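Long-range contacts in stage II sporulation protein Q (Bacillus subtilis, PDB 3TUF), which forms, together with SpoIIIAH, a channel between forespore and mother cell during sporulation, and takes part in forespore engulfment: residues A[37-42]-A[98-103]; A[94-99]-A[127-132]; A[135-140]-A[147-152]; A[83-88]-A[164-169]. One frame throughout, in Å; residues are numbered along the deposited sequence.

Contact 1 of 4, residues A[37-42]-A[98-103]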
loop_
_atom_site.group_PDB
_atom_site.type_symbol
_atom_site.label_atom_id
_atom_site.label_comp_id
_atom_site.label_asym_id
_atom_site.label_seq_id
_atom_site.Cartn_x
_atom_site.Cartn_y
_atom_site.Cartn_z
ATOM N N SER A 37 -42.052 0.165 -16.281
ATOM C CA SER A 37 -42.264 -0.949 -17.188
ATOM C C SER A 37 -43.335 -0.606 -18.214
ATOM O O SER A 37 -44.182 0.238 -17.978
ATOM C CB SER A 37 -42.650 -2.212 -16.415
ATOM O OG SER A 37 -41.509 -2.917 -15.964
ATOM N N MET A 38 -43.280 -1.255 -19.364
ATOM C CA MET A 38 -44.262 -1.015 -20.394
ATOM C C MET A 38 -44.141 0.361 -21.017
ATOM O O MET A 38 -44.774 0.628 -22.019
ATOM C CB MET A 38 -45.669 -1.200 -19.836
ATOM C CG MET A 38 -45.737 -1.415 -18.333
ATOM S SD MET A 38 -47.331 -0.933 -17.621
ATOM C CE MET A 38 -46.989 0.746 -17.111
ATOM N N GLU A 39 -43.340 1.244 -20.442
ATOM C CA GLU A 39 -43.195 2.551 -21.056
ATOM C C GLU A 39 -41.804 2.836 -21.547
ATOM O O GLU A 39 -40.881 2.164 -21.194
ATOM C CB GLU A 39 -43.697 3.674 -20.148
ATOM C CG GLU A 39 -43.072 3.772 -18.790
ATOM C CD GLU A 39 -43.734 4.828 -17.925
ATOM O OE1 GLU A 39 -43.070 5.383 -17.052
ATOM O OE2 GLU A 39 -44.917 5.107 -18.108
ATOM N N ASN A 40 -41.686 3.849 -22.379
ATOM C CA ASN A 40 -40.433 4.218 -22.971
ATOM C C ASN A 40 -39.788 5.345 -22.220
ATOM O O ASN A 40 -40.450 6.151 -21.637
ATOM C CB ASN A 40 -40.651 4.673 -24.396
ATOM C CG ASN A 40 -41.099 3.567 -25.305
ATOM O OD1 ASN A 40 -41.435 2.484 -24.870
ATOM N ND2 ASN A 40 -41.113 3.848 -26.586
ATOM N N VAL A 41 -38.481 5.413 -22.262
ATOM C CA VAL A 41 -37.734 6.401 -21.501
ATOM C C VAL A 41 -37.875 7.727 -22.190
ATOM O O VAL A 41 -37.556 7.836 -23.346
ATOM C CB VAL A 41 -36.219 5.996 -21.406
ATOM C CG1 VAL A 41 -35.326 7.155 -20.842
ATOM C CG2 VAL A 41 -36.057 4.687 -20.597
ATOM N N ALA A 42 -38.353 8.749 -21.489
ATOM C CA ALA A 42 -38.567 10.039 -22.173
ATOM C C ALA A 42 -37.542 11.107 -21.799
ATOM O O ALA A 42 -37.021 11.093 -20.688
ATOM C CB ALA A 42 -39.995 10.548 -21.939
ATOM N N ALA A 98 -40.931 14.244 -15.311
ATOM C CA ALA A 98 -40.494 12.909 -15.022
ATOM C C ALA A 98 -40.364 12.144 -16.338
ATOM O O ALA A 98 -41.266 12.132 -17.200
ATOM C CB ALA A 98 -41.440 12.223 -14.057
ATOM N N SER A 99 -39.175 11.576 -16.498
ATOM C CA SER A 99 -38.823 10.759 -17.632
ATOM C C SER A 99 -39.574 9.438 -17.625
ATOM O O SER A 99 -39.806 8.875 -18.674
ATOM C CB SER A 99 -37.331 10.486 -17.572
ATOM O OG SER A 99 -37.006 9.413 -18.426
ATOM N N LEU A 100 -39.908 8.933 -16.440
ATOM C CA LEU A 100 -40.730 7.746 -16.304
ATOM C C LEU A 100 -41.565 7.904 -15.041
ATOM O O LEU A 100 -41.254 8.733 -14.188
ATOM C CB LEU A 100 -39.874 6.491 -16.152
ATOM C CG LEU A 100 -38.976 5.962 -17.292
ATOM C CD1 LEU A 100 -37.924 5.085 -16.702
ATOM C CD2 LEU A 100 -39.723 5.191 -18.387
ATOM N N SER A 101 -42.616 7.097 -14.913
ATOM C CA SER A 101 -43.436 7.096 -13.720
ATOM C C SER A 101 -42.740 6.417 -12.502
ATOM O O SER A 101 -41.937 5.482 -12.628
ATOM C CB SER A 101 -44.777 6.469 -14.057
ATOM O OG SER A 101 -45.287 7.026 -15.290
ATOM N N GLY A 102 -43.017 6.909 -11.304
ATOM C CA GLY A 102 -42.401 6.315 -10.141
ATOM C C GLY A 102 -42.752 7.055 -8.906
ATOM O O GLY A 102 -43.747 7.772 -8.870
ATOM N N THR A 103 -41.927 6.886 -7.889
ATOM C CA THR A 103 -42.173 7.503 -6.605
ATOM C C THR A 103 -40.993 8.350 -6.256
ATOM O O THR A 103 -39.858 7.888 -6.329
ATOM C CB THR A 103 -42.282 6.458 -5.540
ATOM O OG1 THR A 103 -43.349 5.579 -5.886
ATOM C CG2 THR A 103 -42.570 7.105 -4.206
#

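Contact 2 of 4, residues A[94-99]-A[127-132]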
loop_
_atom_site.group_PDB
_atom_site.type_symbol
_atom_site.label_atom_id
_atom_site.label_comp_id
_atom_site.label_asym_id
_atom_site.label_seq_id
_atom_site.Cartn_x
_atom_site.Cartn_y
_atom_site.Cartn_z
ATOM N N PHE A 94 -36.766 26.418 -17.849
ATOM C CA PHE A 94 -37.726 25.594 -18.525
ATOM C C PHE A 94 -38.151 24.493 -17.593
ATOM O O PHE A 94 -37.496 24.238 -16.548
ATOM C CB PHE A 94 -37.085 25.033 -19.799
ATOM C CG PHE A 94 -35.799 24.189 -19.543
ATOM C CD1 PHE A 94 -35.914 22.793 -19.288
ATOM C CD2 PHE A 94 -34.501 24.784 -19.561
ATOM C CE1 PHE A 94 -34.768 22.000 -18.998
ATOM C CE2 PHE A 94 -33.365 24.029 -19.314
ATOM C CZ PHE A 94 -33.497 22.621 -19.025
ATOM N N ASP A 95 -39.225 23.811 -17.925
ATOM C CA ASP A 95 -39.831 22.944 -16.934
ATOM C C ASP A 95 -39.266 21.604 -17.165
ATOM O O ASP A 95 -39.157 21.169 -18.306
ATOM C CB ASP A 95 -41.351 22.936 -17.068
ATOM C CG ASP A 95 -41.983 24.383 -16.902
ATOM O OD1 ASP A 95 -41.971 24.931 -15.754
ATOM O OD2 ASP A 95 -42.487 24.955 -17.901
ATOM N N VAL A 96 -38.853 20.965 -16.080
ATOM C CA VAL A 96 -38.391 19.591 -16.114
ATOM C C VAL A 96 -39.511 18.624 -15.722
ATOM O O VAL A 96 -40.312 18.940 -14.824
ATOM C CB VAL A 96 -37.329 19.491 -15.065
ATOM C CG1 VAL A 96 -37.000 17.966 -14.640
ATOM C CG2 VAL A 96 -36.130 20.334 -15.474
ATOM N N SER A 97 -39.553 17.442 -16.329
ATOM C CA SER A 97 -40.612 16.488 -16.004
ATOM C C SER A 97 -40.134 15.075 -15.943
ATOM O O SER A 97 -39.099 14.718 -16.488
ATOM C CB SER A 97 -41.730 16.562 -17.037
ATOM O OG SER A 97 -41.181 16.523 -18.322
ATOM N N ALA A 98 -40.931 14.244 -15.311
ATOM C CA ALA A 98 -40.494 12.909 -15.022
ATOM C C ALA A 98 -40.364 12.144 -16.338
ATOM O O ALA A 98 -41.266 12.132 -17.200
ATOM C CB ALA A 98 -41.440 12.223 -14.057
ATOM N N SER A 99 -39.175 11.576 -16.498
ATOM C CA SER A 99 -38.823 10.759 -17.632
ATOM C C SER A 99 -39.574 9.438 -17.625
ATOM O O SER A 99 -39.806 8.875 -18.674
ATOM C CB SER A 99 -37.331 10.486 -17.572
ATOM O OG SER A 99 -37.006 9.413 -18.426
ATOM N N THR A 127 -34.292 7.652 -11.554
ATOM C CA THR A 127 -33.779 8.808 -12.282
ATOM C C THR A 127 -33.507 9.979 -11.392
ATOM O O THR A 127 -34.163 10.142 -10.354
ATOM C CB THR A 127 -34.764 9.305 -13.361
ATOM O OG1 THR A 127 -36.126 9.119 -12.922
ATOM C CG2 THR A 127 -34.531 8.594 -14.617
ATOM N N VAL A 128 -32.588 10.828 -11.823
ATOM C CA VAL A 128 -32.099 11.930 -10.968
ATOM C C VAL A 128 -32.139 13.228 -11.756
ATOM O O VAL A 128 -31.693 13.342 -12.925
ATOM C CB VAL A 128 -30.655 11.642 -10.376
ATOM C CG1 VAL A 128 -30.089 12.804 -9.478
ATOM C CG2 VAL A 128 -30.642 10.309 -9.610
ATOM N N TYR A 129 -32.719 14.222 -11.109
ATOM C CA TYR A 129 -32.852 15.521 -11.721
ATOM C C TYR A 129 -32.296 16.445 -10.711
ATOM O O TYR A 129 -32.673 16.363 -9.513
ATOM C CB TYR A 129 -34.322 15.820 -11.905
ATOM C CG TYR A 129 -35.085 14.653 -12.505
ATOM C CD1 TYR A 129 -35.450 13.551 -11.707
ATOM C CD2 TYR A 129 -35.426 14.642 -13.863
ATOM C CE1 TYR A 129 -36.156 12.451 -12.221
ATOM C CE2 TYR A 129 -36.137 13.524 -14.424
ATOM C CZ TYR A 129 -36.486 12.440 -13.567
ATOM O OH TYR A 129 -37.162 11.369 -14.091
ATOM N N GLN A 130 -31.436 17.345 -11.162
ATOM C CA GLN A 130 -30.595 18.060 -10.234
ATOM C C GLN A 130 -30.203 19.331 -10.928
ATOM O O GLN A 130 -30.350 19.408 -12.116
ATOM C CB GLN A 130 -29.407 17.140 -9.901
ATOM C CG GLN A 130 -28.056 17.744 -10.143
ATOM C CD GLN A 130 -26.911 16.873 -9.703
ATOM O OE1 GLN A 130 -27.106 15.825 -9.006
ATOM N NE2 GLN A 130 -25.679 17.294 -10.112
ATOM N N SER A 131 -29.726 20.347 -10.206
ATOM C CA SER A 131 -29.631 21.764 -10.716
ATOM C C SER A 131 -30.954 22.586 -10.860
ATOM O O SER A 131 -30.948 23.746 -11.370
ATOM C CB SER A 131 -28.790 21.904 -11.975
ATOM O OG SER A 131 -28.165 23.197 -11.942
ATOM N N LEU A 132 -32.064 21.983 -10.389
ATOM C CA LEU A 132 -33.376 22.623 -10.319
ATOM C C LEU A 132 -33.345 23.910 -9.431
ATOM O O LEU A 132 -32.644 23.952 -8.366
ATOM C CB LEU A 132 -34.388 21.623 -9.757
ATOM C CG LEU A 132 -34.426 20.275 -10.485
ATOM C CD1 LEU A 132 -35.693 19.466 -10.178
ATOM C CD2 LEU A 132 -34.356 20.495 -11.953
#

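Contact 3 of 4, residues A[135-140]-A[147-152]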
loop_
_atom_site.group_PDB
_atom_site.type_symbol
_atom_site.label_atom_id
_atom_site.label_comp_id
_atom_site.label_asym_id
_atom_site.label_seq_id
_atom_site.Cartn_x
_atom_site.Cartn_y
_atom_site.Cartn_z
ATOM N N VAL A 135 -39.012 23.131 -7.249
ATOM C CA VAL A 135 -39.474 21.761 -7.193
ATOM C C VAL A 135 -40.986 21.820 -7.097
ATOM O O VAL A 135 -41.559 22.752 -6.484
ATOM C CB VAL A 135 -38.780 21.034 -6.000
ATOM C CG1 VAL A 135 -39.559 19.831 -5.539
ATOM C CG2 VAL A 135 -37.400 20.585 -6.443
ATOM N N SER A 136 -41.641 20.868 -7.746
ATOM C CA SER A 136 -43.086 20.829 -7.776
ATOM C C SER A 136 -43.503 19.512 -7.115
ATOM O O SER A 136 -44.673 19.132 -7.173
ATOM C CB SER A 136 -43.580 20.939 -9.227
ATOM O OG SER A 136 -42.967 22.071 -9.908
ATOM N N VAL A 137 -42.544 18.816 -6.480
ATOM C CA VAL A 137 -42.811 17.531 -5.801
ATOM C C VAL A 137 -42.185 17.498 -4.415
ATOM O O VAL A 137 -41.396 18.367 -4.058
ATOM C CB VAL A 137 -42.277 16.272 -6.592
ATOM C CG1 VAL A 137 -43.084 16.010 -7.820
ATOM C CG2 VAL A 137 -40.803 16.430 -6.980
ATOM N N GLU A 138 -42.519 16.468 -3.647
ATOM C CA GLU A 138 -41.854 16.226 -2.366
ATOM C C GLU A 138 -41.734 14.711 -2.105
ATOM O O GLU A 138 -42.510 13.896 -2.670
ATOM C CB GLU A 138 -42.634 16.877 -1.221
ATOM C CG GLU A 138 -43.910 16.105 -0.883
ATOM C CD GLU A 138 -44.776 16.824 0.128
ATOM O OE1 GLU A 138 -44.237 17.418 1.085
ATOM O OE2 GLU A 138 -46.007 16.794 -0.025
ATOM N N GLN A 139 -40.786 14.330 -1.254
ATOM C CA GLN A 139 -40.613 12.921 -0.920
ATOM C C GLN A 139 -41.972 12.189 -0.741
ATOM O O GLN A 139 -42.865 12.690 -0.061
ATOM C CB GLN A 139 -39.795 12.808 0.355
ATOM C CG GLN A 139 -38.644 11.902 0.172
ATOM C CD GLN A 139 -38.131 11.409 1.477
ATOM O OE1 GLN A 139 -37.595 12.183 2.274
ATOM N NE2 GLN A 139 -38.298 10.110 1.728
ATOM N N GLY A 140 -42.125 11.019 -1.363
ATOM C CA GLY A 140 -43.377 10.247 -1.266
ATOM C C GLY A 140 -44.394 10.531 -2.381
ATOM O O GLY A 140 -45.315 9.707 -2.617
ATOM N N GLN A 147 -44.936 14.352 -16.122
ATOM C CA GLN A 147 -45.421 15.211 -15.097
ATOM C C GLN A 147 -44.304 16.114 -14.644
ATOM O O GLN A 147 -43.221 15.635 -14.246
ATOM C CB GLN A 147 -45.923 14.392 -13.959
ATOM C CG GLN A 147 -46.650 15.276 -12.974
ATOM C CD GLN A 147 -47.072 14.537 -11.728
ATOM O OE1 GLN A 147 -47.027 15.130 -10.660
ATOM N NE2 GLN A 147 -47.490 13.272 -11.836
ATOM N N VAL A 148 -44.550 17.418 -14.729
ATOM C CA VAL A 148 -43.522 18.391 -14.381
ATOM C C VAL A 148 -43.157 18.189 -12.938
ATOM O O VAL A 148 -44.043 17.984 -12.083
ATOM C CB VAL A 148 -44.000 19.828 -14.563
ATOM C CG1 VAL A 148 -43.179 20.798 -13.717
ATOM C CG2 VAL A 148 -43.943 20.204 -16.077
ATOM N N ILE A 149 -41.852 18.228 -12.664
ATOM C CA ILE A 149 -41.403 18.052 -11.316
ATOM C C ILE A 149 -40.481 19.150 -10.854
ATOM O O ILE A 149 -40.095 19.164 -9.688
ATOM C CB ILE A 149 -40.721 16.692 -11.104
ATOM C CG1 ILE A 149 -39.441 16.626 -11.916
ATOM C CG2 ILE A 149 -41.734 15.505 -11.385
ATOM C CD1 ILE A 149 -38.829 15.245 -11.905
ATOM N N GLY A 150 -40.124 20.069 -11.734
ATOM C CA GLY A 150 -39.328 21.207 -11.252
ATOM C C GLY A 150 -38.988 22.175 -12.342
ATOM O O GLY A 150 -39.590 22.086 -13.417
ATOM N N LYS A 151 -38.058 23.105 -12.077
ATOM C CA LYS A 151 -37.604 24.073 -13.109
ATOM C C LYS A 151 -36.082 24.027 -13.242
ATOM O O LYS A 151 -35.387 23.863 -12.244
ATOM C CB LYS A 151 -38.025 25.528 -12.810
ATOM C CG LYS A 151 -38.295 26.330 -14.107
ATOM C CD LYS A 151 -38.916 27.723 -13.915
ATOM C CE LYS A 151 -40.458 27.803 -13.621
ATOM N NZ LYS A 151 -41.242 26.929 -14.532
ATOM N N SER A 152 -35.578 24.186 -14.468
ATOM C CA SER A 152 -34.160 24.292 -14.634
ATOM C C SER A 152 -33.590 25.419 -13.748
ATOM O O SER A 152 -34.292 26.369 -13.367
ATOM C CB SER A 152 -33.842 24.609 -16.076
ATOM O OG SER A 152 -33.885 26.016 -16.302
#

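Contact 4 of 4, residues A[83-88]-A[164-169]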
loop_
_atom_site.group_PDB
_atom_site.type_symbol
_atom_site.label_atom_id
_atom_site.label_comp_id
_atom_site.label_asym_id
_atom_site.label_seq_id
_atom_site.Cartn_x
_atom_site.Cartn_y
_atom_site.Cartn_z
ATOM N N GLY A 83 -24.274 11.800 -16.188
ATOM C CA GLY A 83 -25.524 12.059 -16.909
ATOM C C GLY A 83 -25.415 13.108 -18.011
ATOM O O GLY A 83 -24.298 13.517 -18.423
ATOM N N ILE A 84 -26.577 13.544 -18.510
ATOM C CA ILE A 84 -26.580 14.616 -19.480
ATOM C C ILE A 84 -27.082 15.897 -18.834
ATOM O O ILE A 84 -27.851 15.854 -17.843
ATOM C CB ILE A 84 -27.432 14.264 -20.670
ATOM C CG1 ILE A 84 -28.887 14.092 -20.208
ATOM C CG2 ILE A 84 -26.885 12.987 -21.325
ATOM C CD1 ILE A 84 -29.871 13.504 -21.215
ATOM N N ASP A 85 -26.610 17.021 -19.389
ATOM C CA ASP A 85 -27.098 18.340 -19.052
ATOM C C ASP A 85 -27.853 18.901 -20.234
ATOM O O ASP A 85 -27.333 18.953 -21.350
ATOM C CB ASP A 85 -25.947 19.277 -18.733
ATOM C CG ASP A 85 -25.254 18.927 -17.374
ATOM O OD1 ASP A 85 -25.789 18.045 -16.599
ATOM O OD2 ASP A 85 -24.183 19.549 -17.096
ATOM N N LEU A 86 -29.071 19.348 -19.981
ATOM C CA LEU A 86 -29.930 19.928 -21.021
ATOM C C LEU A 86 -30.057 21.408 -20.748
ATOM O O LEU A 86 -30.272 21.787 -19.574
ATOM C CB LEU A 86 -31.319 19.293 -20.937
ATOM C CG LEU A 86 -31.242 17.868 -21.436
ATOM C CD1 LEU A 86 -32.444 17.020 -20.943
ATOM C CD2 LEU A 86 -31.087 17.844 -23.020
ATOM N N ALA A 87 -29.910 22.242 -21.778
ATOM C CA ALA A 87 -30.198 23.713 -21.617
ATOM C C ALA A 87 -30.910 24.219 -22.876
ATOM O O ALA A 87 -30.779 23.579 -23.936
ATOM C CB ALA A 87 -28.952 24.543 -21.313
ATOM N N GLU A 88 -31.688 25.300 -22.722
ATOM C CA GLU A 88 -32.474 25.952 -23.765
ATOM C C GLU A 88 -31.536 26.887 -24.549
ATOM O O GLU A 88 -30.567 27.406 -23.961
ATOM C CB GLU A 88 -33.625 26.760 -23.113
ATOM C CG GLU A 88 -34.571 27.567 -24.091
ATOM C CD GLU A 88 -34.085 29.043 -24.408
ATOM O OE1 GLU A 88 -33.479 29.703 -23.524
ATOM O OE2 GLU A 88 -34.310 29.553 -25.546
ATOM N N HIS A 164 -29.635 24.976 -16.433
ATOM C CA HIS A 164 -29.860 23.632 -17.017
ATOM C C HIS A 164 -30.563 22.626 -16.136
ATOM O O HIS A 164 -30.855 22.917 -14.986
ATOM C CB HIS A 164 -28.517 23.016 -17.338
ATOM C CG HIS A 164 -27.727 22.601 -16.114
ATOM N ND1 HIS A 164 -27.070 23.515 -15.294
ATOM C CD2 HIS A 164 -27.473 21.373 -15.592
ATOM C CE1 HIS A 164 -26.455 22.870 -14.323
ATOM N NE2 HIS A 164 -26.682 21.569 -14.483
ATOM N N VAL A 165 -30.792 21.415 -16.624
ATOM C CA VAL A 165 -31.041 20.319 -15.670
ATOM C C VAL A 165 -29.985 19.224 -15.885
ATOM O O VAL A 165 -29.663 18.907 -17.032
ATOM C CB VAL A 165 -32.479 19.737 -15.810
ATOM C CG1 VAL A 165 -32.759 19.249 -17.274
ATOM C CG2 VAL A 165 -32.700 18.593 -14.888
ATOM N N HIS A 166 -29.410 18.683 -14.807
ATOM C CA HIS A 166 -28.618 17.487 -14.913
ATOM C C HIS A 166 -29.523 16.262 -14.743
ATOM O O HIS A 166 -30.278 16.177 -13.785
ATOM C CB HIS A 166 -27.573 17.468 -13.821
ATOM C CG HIS A 166 -26.648 16.274 -13.871
ATOM N ND1 HIS A 166 -25.671 16.131 -14.830
ATOM C CD2 HIS A 166 -26.550 15.182 -13.076
ATOM C CE1 HIS A 166 -24.997 15.008 -14.621
ATOM N NE2 HIS A 166 -25.523 14.403 -13.571
ATOM N N PHE A 167 -29.443 15.307 -15.664
ATOM C CA PHE A 167 -30.329 14.180 -15.616
ATOM C C PHE A 167 -29.567 12.836 -15.654
ATOM O O PHE A 167 -28.623 12.629 -16.454
ATOM C CB PHE A 167 -31.227 14.275 -16.804
ATOM C CG PHE A 167 -32.044 13.056 -17.031
ATOM C CD1 PHE A 167 -33.023 12.708 -16.131
ATOM C CD2 PHE A 167 -31.821 12.263 -18.130
ATOM C CE1 PHE A 167 -33.807 11.579 -16.291
ATOM C CE2 PHE A 167 -32.607 11.098 -18.330
ATOM C CZ PHE A 167 -33.608 10.749 -17.399
ATOM N N GLU A 168 -29.990 11.894 -14.830
ATOM C CA GLU A 168 -29.294 10.638 -14.723
ATOM C C GLU A 168 -30.286 9.491 -14.651
ATOM O O GLU A 168 -31.414 9.677 -14.144
ATOM C CB GLU A 168 -28.420 10.665 -13.462
ATOM C CG GLU A 168 -27.271 11.684 -13.502
ATOM C CD GLU A 168 -26.447 11.619 -12.228
ATOM O OE1 GLU A 168 -26.778 10.718 -11.390
ATOM O OE2 GLU A 168 -25.479 12.447 -12.044
ATOM N N ILE A 169 -29.882 8.323 -15.181
ATOM C CA ILE A 169 -30.665 7.080 -15.040
ATOM C C ILE A 169 -29.658 6.231 -14.392
ATOM O O ILE A 169 -28.488 6.236 -14.852
ATOM C CB ILE A 169 -30.982 6.307 -16.372
ATOM C CG1 ILE A 169 -31.323 7.236 -17.500
ATOM C CG2 ILE A 169 -32.100 5.296 -16.223
ATOM C CD1 ILE A 169 -30.054 7.866 -18.005
#

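Contact 1 of 4, residues A[37-42]-A[98-103]
Glu39 and Leu100 cross obliquely, the extended arm of the glutamate running over the leucine before its carboxylate reaches Ser101. Its CG sits between the backbone N and the carbonyl carbon (chi1 57°), a crowded position from which the rest of the chain runs straight out; on the way Glu39 CG passes Leu100 CD2 at 3.7 Å. At the tip, Ser101 N donates to Glu39 OE1 over 2.8 Å, an almost linear bond (174°) that meets the oxygen nearly along its C-O axis. The hydroxyl of Ser101 makes at most weak approaches to the same carboxylate and has its stronger partner in Gln145 N. The glutamate thus joins the N-terminal chain, ahead of strand 51-55, to the loop that leads into strand 102-110 of the M23-type domain. Further along, Leu100 CD2 also lies 3.5 Å from Asn40 O, and Val41 CG1 comes up beside Ser99 OG at 3.7 Å. Ser99, its OG anti to the backbone N, exchanges bonds with Ala42 in both directions: Ser99 OG donates to Ala42 O over 2.8 Å, on an in-plane lone pair, while Ala42 N returns a longer bond of 3.2 Å to Ser99 O.

Contact 2 of 4, residues A[94-99]-A[127-132]
The phenol ring of Tyr129 is the one flat group that carries this contact, and the two ends of the ring are used differently. At its hydroxyl edge, near the ring plane, Ser99 N donates to Tyr129 OH over 3.1 Å at an angle of 161°. Along the rest of the ring the chain 96-98 approaches obliquely: Val96 CG1 reaches Tyr129 CD2 at 3.8 Å, and Ser97 O lies as far from Tyr129 CE2. Phe167 meets the same ring from the neighbouring strand, the two planes about 45° apart. Tyr129 CG stands anti to the carbonyl carbon (chi1 -47°), which sends the phenol out toward the end of strand 95-97, where the chain leaves it for the loop. The buried hydroxyl is gripped twice, since Tyr129 OH also lies 2.7 Å from Thr127 OG1 in a hydrogen bond whose donor could be either group, although the threonine oxygen is less surely placed.

Two sheets face each other here. Strand 95-97 belongs to a small three-stranded antiparallel sheet and strand 125-132 to the large curled one, and the touching parts run in opposite directions with Val96 and Tyr129 CA atoms 8.2 Å apart, a spacing filled by side chains.

Past Tyr129 the chain turns a corner at Ser131, where Ser131 and Leu132 together face Tyr115 in a G1 beta bulge. From the bulge, Leu132 crosses Val96 at about a right angle, its CD2 3.9 Å from Val96 CG2.

Contact 3 of 4, residues A[135-140]-A[147-152]
Val135 opens the contact as the partner of Gly150 in an antiparallel non-hydrogen-bonded pair, the two CA atoms only 4.1 Å apart. No side chain rises from Gly150 over Val135; a CB there would merely touch Val135 CA at 3.8 Å.

One residue on, Ser136 supplies the hydrogen bond of the contact: Ser136 N donates to Ile149 O over 3.0 Å. The N-H points well at the oxygen (161°), yet the donor stands 62° out of the carbonyl plane, so it does not use a lone pair in the ordinary way. The Ser136 hydroxyl, anti to its own carbonyl carbon, lies alongside Val148, with Ser136 OG 4.0 Å from Val148 CG1.

Val137 then turns its branched end across Ile149. Its CG1 touches Ile149 CG2 at 3.8 Å, while the other methyl, Val137 CG2, rests 3.9 Å from Ile149 O, beside the oxygen that receives the Ser136 bond. An alanine at Val137 would lose both methyls and would probably loosen the packing against Ile149, Val117 and Val143. From Glu138 the chain heads away toward strand 142-143.

Opposite Val96 the other segment is kinked, Ile149 and Gly150 both facing that residue in a classic beta bulge. Strand 148-151 is the middle member of a three-stranded antiparallel sheet, with strand 95-97 along one edge and strand 134-135 along the other; Val135 and Val137 also lean on Val117 of strand 116-120, and Val137 and Ile149 on Val143 of strand 142-143, joining this small sheet to the large one.

Contact 4 of 4, residues A[83-88]-A[164-169]
Two torsions bring the central pair together: His166 CG is anti to its backbone N (chi1 -178°), Asp85 CG anti to its carbonyl carbon (chi1 -71°). His166 ND1 thereby donates to the syn lone pair of Asp85 OD1 over 2.6 Å, the oxygen in the ring plane although carboxylate and ring planes are 74° apart. His166 NE2 in turn gives a very short bond, 2.5 Å, to the anti lone pair of Glu168 OE2. Asp85 OD2 is engaged by Ser161, and Glu168 by Arg170.

The strands that carry them, 84-88 and 165-169, run antiparallel, Ile84 pairing with Phe167 and Leu86 with Val165. On the other face Ile84 CD1 meets the Phe167 ring edge at CD2, 3.9 Å away. A CB on Gly83 would lie 2.1 Å from Phe167 O, which excludes a side chain. An alanine at His166 would lose both imidazole bonds and probably leave two buried carboxylates poorly balanced.

His164 and His166 form the His-x-His signature of M23 peptidases, whose active members bind zinc through the second histidine, an aspartate and a further histidine. Asp85 and His166 probably match two of those ligands, yet here bond to each other; an imidazole donating from both nitrogens to carboxylates is likely protonated.

How the contacts relate
Contact 4 lies deepest, about 4 Å from the centre of the chain, and contact 2 sits about 8 Å from it between their centres, tied by backbone pairing of strands 125-132 and 165-171 in the large sheet. Contact 3 is equally near contact 2 on its other side, through strands 95-97 and 148-151 of the three-stranded sheet and a salt bridge between Asp95 and Lys151. Along the chain, contacts 2 and 3 follow in series inside the loop closed by contact 4. Contact 1 shares Ala98 and Ser99 with contact 2, so the N-terminal chain is fastened directly to the two-sheet core of the M23-type domain.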